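Local coordinates for protein techylectin-5A (Tachypleus tridentatus, PDB 1JC9) that agglutinates bacteria and human erythrocytes in horseshoe crab innate immunity by recognising acetyl groups on their surfaces, at residues F105-K110 and L114-I119. Residues are numbered along the deposited sequence; the frame is centred on the assembly and turned at random.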
loop_
_atom_site.group_PDB
_atom_site.type_symbol
_atom_site.label_atom_id
_atom_site.label_comp_id
_atom_site.label_asym_id
_atom_site.label_seq_id
_atom_site.Cartn_x
_atom_site.Cartn_y
_atom_site.Cartn_z
ATOM N N PHE A 105 11.779 5.317 0.425
ATOM C CA PHE A 105 10.560 5.311 1.231
ATOM C C PHE A 105 10.808 5.578 2.710
ATOM O O PHE A 105 9.894 5.483 3.532
ATOM C CB PHE A 105 9.817 3.984 1.052
ATOM C CG PHE A 105 8.952 3.944 -0.175
ATOM C CD1 PHE A 105 9.504 4.131 -1.439
ATOM C CD2 PHE A 105 7.579 3.762 -0.064
ATOM C CE1 PHE A 105 8.698 4.143 -2.577
ATOM C CE2 PHE A 105 6.764 3.771 -1.197
ATOM C CZ PHE A 105 7.326 3.964 -2.456
ATOM N N TYR A 106 12.050 5.918 3.040
ATOM C CA TYR A 106 12.434 6.224 4.410
ATOM C C TYR A 106 12.130 7.709 4.615
ATOM O O TYR A 106 13.042 8.528 4.700
ATOM C CB TYR A 106 13.932 5.957 4.588
ATOM C CG TYR A 106 14.428 6.064 6.010
ATOM C CD1 TYR A 106 14.003 5.164 6.984
ATOM C CD2 TYR A 106 15.333 7.058 6.382
ATOM C CE1 TYR A 106 14.466 5.247 8.292
ATOM C CE2 TYR A 106 15.801 7.152 7.697
ATOM C CZ TYR A 106 15.359 6.240 8.643
ATOM O OH TYR A 106 15.797 6.325 9.944
ATOM N N LYS A 107 10.845 8.053 4.684
ATOM C CA LYS A 107 10.436 9.447 4.838
ATOM C C LYS A 107 9.578 9.694 6.071
ATOM O O LYS A 107 8.997 8.769 6.625
ATOM C CB LYS A 107 9.665 9.905 3.596
ATOM C CG LYS A 107 10.452 9.841 2.293
ATOM C CD LYS A 107 9.727 10.607 1.195
ATOM C CE LYS A 107 10.396 10.444 -0.162
ATOM N NZ LYS A 107 11.841 10.793 -0.111
ATOM N N PRO A 108 9.477 10.961 6.507
ATOM C CA PRO A 108 8.688 11.351 7.679
ATOM C C PRO A 108 7.178 11.423 7.461
ATOM O O PRO A 108 6.687 11.305 6.338
ATOM C CB PRO A 108 9.274 12.709 8.045
ATOM C CG PRO A 108 9.575 13.283 6.700
ATOM C CD PRO A 108 10.238 12.115 5.991
ATOM N N TRP A 109 6.461 11.632 8.563
ATOM C CA TRP A 109 5.004 11.721 8.589
ATOM C C TRP A 109 4.392 12.617 7.518
ATOM O O TRP A 109 3.429 12.228 6.849
ATOM C CB TRP A 109 4.555 12.195 9.975
ATOM C CG TRP A 109 3.070 12.179 10.198
ATOM C CD1 TRP A 109 2.192 13.203 9.975
ATOM C CD2 TRP A 109 2.296 11.091 10.718
ATOM N NE1 TRP A 109 0.920 12.821 10.332
ATOM C CE2 TRP A 109 0.956 11.530 10.790
ATOM C CE3 TRP A 109 2.606 9.789 11.134
ATOM C CZ2 TRP A 109 -0.076 10.711 11.262
ATOM C CZ3 TRP A 109 1.582 8.976 11.604
ATOM C CH2 TRP A 109 0.257 9.442 11.664
ATOM N N LYS A 110 4.940 13.816 7.351
ATOM C CA LYS A 110 4.408 14.745 6.360
ATOM C C LYS A 110 4.380 14.159 4.948
ATOM O O LYS A 110 3.410 14.343 4.209
ATOM C CB LYS A 110 5.216 16.044 6.349
ATOM C CG LYS A 110 4.691 17.060 5.339
ATOM C CD LYS A 110 5.460 18.370 5.374
ATOM C CE LYS A 110 4.873 19.359 4.375
ATOM N NZ LYS A 110 5.576 20.668 4.408
ATOM N N LEU A 114 0.940 13.379 2.720
ATOM C CA LEU A 114 0.651 13.976 1.419
ATOM C C LEU A 114 0.913 13.075 0.212
ATOM O O LEU A 114 0.334 13.288 -0.858
ATOM C CB LEU A 114 1.452 15.273 1.258
ATOM C CG LEU A 114 1.145 16.389 2.266
ATOM C CD1 LEU A 114 2.110 17.542 2.058
ATOM C CD2 LEU A 114 -0.301 16.848 2.109
ATOM N N GLY A 115 1.780 12.080 0.376
ATOM C CA GLY A 115 2.093 11.193 -0.728
ATOM C C GLY A 115 3.362 11.643 -1.428
ATOM O O GLY A 115 3.752 12.807 -1.330
ATOM N N PHE A 116 4.016 10.724 -2.125
ATOM C CA PHE A 116 5.244 11.051 -2.834
ATOM C C PHE A 116 5.512 10.031 -3.935
ATOM O O PHE A 116 4.978 8.920 -3.903
ATOM C CB PHE A 116 6.421 11.111 -1.845
ATOM C CG PHE A 116 6.614 9.855 -1.036
ATOM C CD1 PHE A 116 7.376 8.800 -1.531
ATOM C CD2 PHE A 116 6.043 9.730 0.226
ATOM C CE1 PHE A 116 7.568 7.640 -0.782
ATOM C CE2 PHE A 116 6.229 8.571 0.987
ATOM C CZ PHE A 116 6.995 7.524 0.479
ATOM N N GLY A 117 6.324 10.421 -4.916
ATOM C CA GLY A 117 6.650 9.528 -6.012
ATOM C C GLY A 117 5.786 9.746 -7.241
ATOM O O GLY A 117 4.840 10.535 -7.216
ATOM N N ASN A 118 6.117 9.038 -8.317
ATOM C CA ASN A 118 5.393 9.126 -9.583
ATOM C C ASN A 118 4.450 7.930 -9.708
ATOM O O ASN A 118 4.886 6.781 -9.617
ATOM C CB ASN A 118 6.397 9.122 -10.743
ATOM C CG ASN A 118 5.735 9.300 -12.094
ATOM O OD1 ASN A 118 4.861 8.524 -12.487
ATOM N ND2 ASN A 118 6.158 10.329 -12.821
ATOM N N ILE A 119 3.166 8.195 -9.929
ATOM C CA ILE A 119 2.178 7.120 -10.030
ATOM C C ILE A 119 2.455 6.069 -11.107
ATOM O O ILE A 119 1.812 5.020 -11.130
ATOM C CB ILE A 119 0.755 7.676 -10.246
ATOM C CG1 ILE A 119 0.702 8.493 -11.534
ATOM C CG2 ILE A 119 0.343 8.523 -9.048
ATOM C CD1 ILE A 119 -0.693 8.880 -11.938
#
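Phe116 stands edge-on over Phe105 in a T-shaped stack: its CE1–CZ edge comes down on one Phe105 face, with CE1 3.8 Å above that ring's plane. The ring planes meet at 70°, and the closest pair is Phe116 CZ to Phe105 CD2, also at 3.8 Å. The chi1 of Phe116, 56°, sets CG between its own backbone N and carbonyl carbon and sends the ring across to 105-110. Phe105, the buried partner, suits its place by offering a flat face to that C-H edge; Arg95 makes a cation-pi contact with it.

One face of Phe116 is roofed by the aliphatic part of Lys107. Lys107 CD lies 3.8 Å from the centroid of the Phe116 ring, almost straight above it, a CH-pi contact, while Lys107 CE lies 3.7 Å from Phe116 CD1. A long lysine serves well, since its methylenes pack on the ring and the chain then bends at chi4 (-54°), leaving Lys107 NZ 5.5 Å from the Phe116 centroid, at most a weak cation-pi attraction. Tyr112 adds an edge-to-face contact to Phe116.

Within the short helix, Leu114 N donates to Lys110 O at 3.0 Å, an i to i+4 bond. The extended Lys110 chain lays its apolar CE beside Leu114 CD1, while its ammonium can stay in solvent. Gly115 leaves the helix with positive phi, where a CB would press against Leu114 O; hence glycine. Pro108 occupies the helix's N-cap position. The Phe105–Phe116–Lys107 packing joins the loop before helix 109-114 to the weakly bonded strand around 116-117, which pairs antiparallel with 123-124 through Phe116–Trp124 backbone bonds in the fibrinogen C-terminal domain.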